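Local atomic coordinates of putative transporter (Clostridium difficile 630, PDB entry 3LV9), a protein that is a putative membrane transporter of the UPF0053 family, represented here by its pair of CBS domains, and may bind flavin adenine dinucleotide. Residues 71-76 against 88-93. Residues are numbered along the deposited sequence; the frame is centred on the assembly and turned at random.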
loop_
_atom_site.group_PDB
_atom_site.type_symbol
_atom_site.label_atom_id
_atom_site.label_comp_id
_atom_site.label_asym_id
_atom_site.label_seq_id
_atom_site.Cartn_x
_atom_site.Cartn_y
_atom_site.Cartn_z
ATOM N N GLY A 71 -3.751 -17.323 -5.650
ATOM C CA GLY A 71 -2.565 -16.483 -5.473
ATOM C C GLY A 71 -3.063 -15.118 -5.130
ATOM O O GLY A 71 -4.148 -14.997 -4.603
ATOM N N PHE A 72 -2.291 -14.084 -5.422
ATOM C CA PHE A 72 -2.800 -12.745 -5.262
ATOM C C PHE A 72 -2.378 -11.832 -6.395
ATOM O O PHE A 72 -1.537 -12.174 -7.230
ATOM C CB PHE A 72 -2.363 -12.163 -3.936
ATOM C CG PHE A 72 -0.957 -11.617 -3.928
ATOM C CD1 PHE A 72 -0.736 -10.273 -4.123
ATOM C CD2 PHE A 72 0.125 -12.448 -3.641
ATOM C CE1 PHE A 72 0.561 -9.731 -4.052
ATOM C CE2 PHE A 72 1.449 -11.932 -3.570
ATOM C CZ PHE A 72 1.666 -10.567 -3.782
ATOM N N VAL A 73 -2.982 -10.657 -6.417
ATOM C CA VAL A 73 -2.631 -9.717 -7.406
ATOM C C VAL A 73 -2.440 -8.394 -6.742
ATOM O O VAL A 73 -2.993 -8.139 -5.681
ATOM C CB VAL A 73 -3.687 -9.638 -8.523
ATOM C CG1 VAL A 73 -3.642 -10.908 -9.336
ATOM C CG2 VAL A 73 -5.089 -9.386 -7.954
ATOM N N HIS A 74 -1.618 -7.565 -7.380
ATOM C CA HIS A 74 -1.361 -6.217 -6.925
ATOM C C HIS A 74 -2.139 -5.251 -7.796
ATOM O O HIS A 74 -2.204 -5.391 -9.027
ATOM C CB HIS A 74 0.125 -5.927 -7.042
ATOM C CG HIS A 74 0.548 -4.676 -6.362
ATOM N ND1 HIS A 74 0.039 -3.438 -6.694
ATOM C CD2 HIS A 74 1.433 -4.471 -5.359
ATOM C CE1 HIS A 74 0.580 -2.522 -5.911
ATOM N NE2 HIS A 74 1.421 -3.125 -5.084
ATOM N N ILE A 75 -2.680 -4.233 -7.156
ATOM C CA ILE A 75 -3.548 -3.266 -7.794
ATOM C C ILE A 75 -2.909 -2.569 -9.055
ATOM O O ILE A 75 -3.594 -2.237 -10.007
ATOM C CB ILE A 75 -4.003 -2.266 -6.675
ATOM C CG1 ILE A 75 -5.316 -1.601 -6.966
ATOM C CG2 ILE A 75 -2.937 -1.189 -6.370
ATOM C CD1 ILE A 75 -5.488 -0.346 -6.102
ATOM N N ARG A 76 -1.597 -2.350 -9.063
ATOM C CA ARG A 76 -0.952 -1.597 -10.146
ATOM C C ARG A 76 -0.925 -2.385 -11.419
ATOM O O ARG A 76 -1.115 -1.846 -12.529
ATOM C CB ARG A 76 0.488 -1.243 -9.804
ATOM C CG ARG A 76 0.592 0.109 -9.225
ATOM C CD ARG A 76 2.016 0.585 -9.161
ATOM N NE ARG A 76 2.880 -0.289 -8.386
ATOM C CZ ARG A 76 3.153 -0.166 -7.079
ATOM N NH1 ARG A 76 3.986 -1.040 -6.515
ATOM N NH2 ARG A 76 2.614 0.802 -6.326
ATOM N N ILE A 88 -8.543 -7.403 -18.391
ATOM C CA ILE A 88 -7.842 -7.959 -17.265
ATOM C C ILE A 88 -7.710 -9.451 -17.498
ATOM O O ILE A 88 -8.705 -10.130 -17.780
ATOM C CB ILE A 88 -8.560 -7.675 -15.971
ATOM C CG1 ILE A 88 -8.472 -6.173 -15.648
ATOM C CG2 ILE A 88 -7.899 -8.440 -14.831
ATOM C CD1 ILE A 88 -9.650 -5.613 -14.782
ATOM N N GLU A 89 -6.457 -9.920 -17.439
ATOM C CA GLU A 89 -6.091 -11.335 -17.535
ATOM C C GLU A 89 -5.369 -11.789 -16.219
ATOM O O GLU A 89 -4.145 -11.744 -16.123
ATOM C CB GLU A 89 -5.198 -11.580 -18.787
ATOM N N LEU A 90 -6.120 -12.259 -15.230
ATOM C CA LEU A 90 -5.569 -12.481 -13.875
ATOM C C LEU A 90 -4.338 -13.398 -13.825
ATOM O O LEU A 90 -3.340 -13.139 -13.127
ATOM C CB LEU A 90 -6.670 -13.015 -12.972
ATOM C CG LEU A 90 -7.774 -11.992 -12.678
ATOM C CD1 LEU A 90 -8.979 -12.708 -12.255
ATOM C CD2 LEU A 90 -7.367 -10.988 -11.605
ATOM N N GLU A 91 -4.419 -14.472 -14.592
ATOM C CA GLU A 91 -3.356 -15.473 -14.693
ATOM C C GLU A 91 -1.988 -14.895 -15.040
ATOM O O GLU A 91 -0.970 -15.423 -14.607
ATOM C CB GLU A 91 -3.746 -16.577 -15.714
ATOM C CG GLU A 91 -4.309 -16.058 -17.100
ATOM C CD GLU A 91 -5.734 -15.428 -17.071
ATOM O OE1 GLU A 91 -6.594 -15.822 -16.227
ATOM O OE2 GLU A 91 -6.002 -14.546 -17.929
ATOM N N GLU A 92 -1.967 -13.823 -15.827
ATOM C CA GLU A 92 -0.714 -13.200 -16.276
ATOM C C GLU A 92 -0.066 -12.292 -15.202
ATOM O O GLU A 92 1.119 -11.897 -15.356
ATOM C CB GLU A 92 -0.914 -12.393 -17.604
ATOM C CG GLU A 92 -0.623 -13.196 -18.887
ATOM C CD GLU A 92 -1.183 -12.564 -20.161
ATOM O OE1 GLU A 92 -1.247 -11.319 -20.231
ATOM O OE2 GLU A 92 -1.537 -13.308 -21.106
ATOM N N ILE A 93 -0.824 -11.936 -14.164
ATOM C CA ILE A 93 -0.302 -11.060 -13.097
ATOM C C ILE A 93 -0.398 -11.701 -11.734
ATOM O O ILE A 93 -0.078 -11.082 -10.718
ATOM C CB ILE A 93 -1.008 -9.698 -13.071
ATOM C CG1 ILE A 93 -2.517 -9.881 -13.004
ATOM C CG2 ILE A 93 -0.585 -8.843 -14.334
ATOM C CD1 ILE A 93 -3.270 -8.584 -12.701
#
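With chi1 at -70°, V73 sets CG1 anti to its own carbonyl carbon and out toward I93, whose chi1 of 53° tucks CG1 between its backbone N and carbonyl carbon and brings that branch close to the valine. The two side chains meet at a slant: V73 CG1 lies 4.0 Å from I93 CG1 and 4.1 Å from I93 CD1. V73 CG1 also rests 3.8 Å from the carbonyl oxygen I93 O. L90 reaches in more loosely, its CD2 4.4 Å from V73 CG1, and the same V73 branch meets both residues. No hydrogen bond crosses between 71-76 and 88-93; the bond from I93 N to L90 O, within the turn 90-93, ties the two apolar residues to each other. In the CBS pair this turn belongs to the connection from helix 75-85 to strand 98-101, and it lies against strand 69-74 of the sheet of the first CBS motif, where F72 shares a backbone hydrogen bond with R95. On its sheet neighbour, strand 58-62, V61 also touches V73. Where the strand gives way to helix 75-85, H74 is the N-cap: its ND1 accepts R76 N at 3.1 Å, nearly straight at 177° and close to the ring plane. The R76 guanidinium lays one face over H74 CE1, and its NH2 forms a salt bridge with E137 of the second subunit.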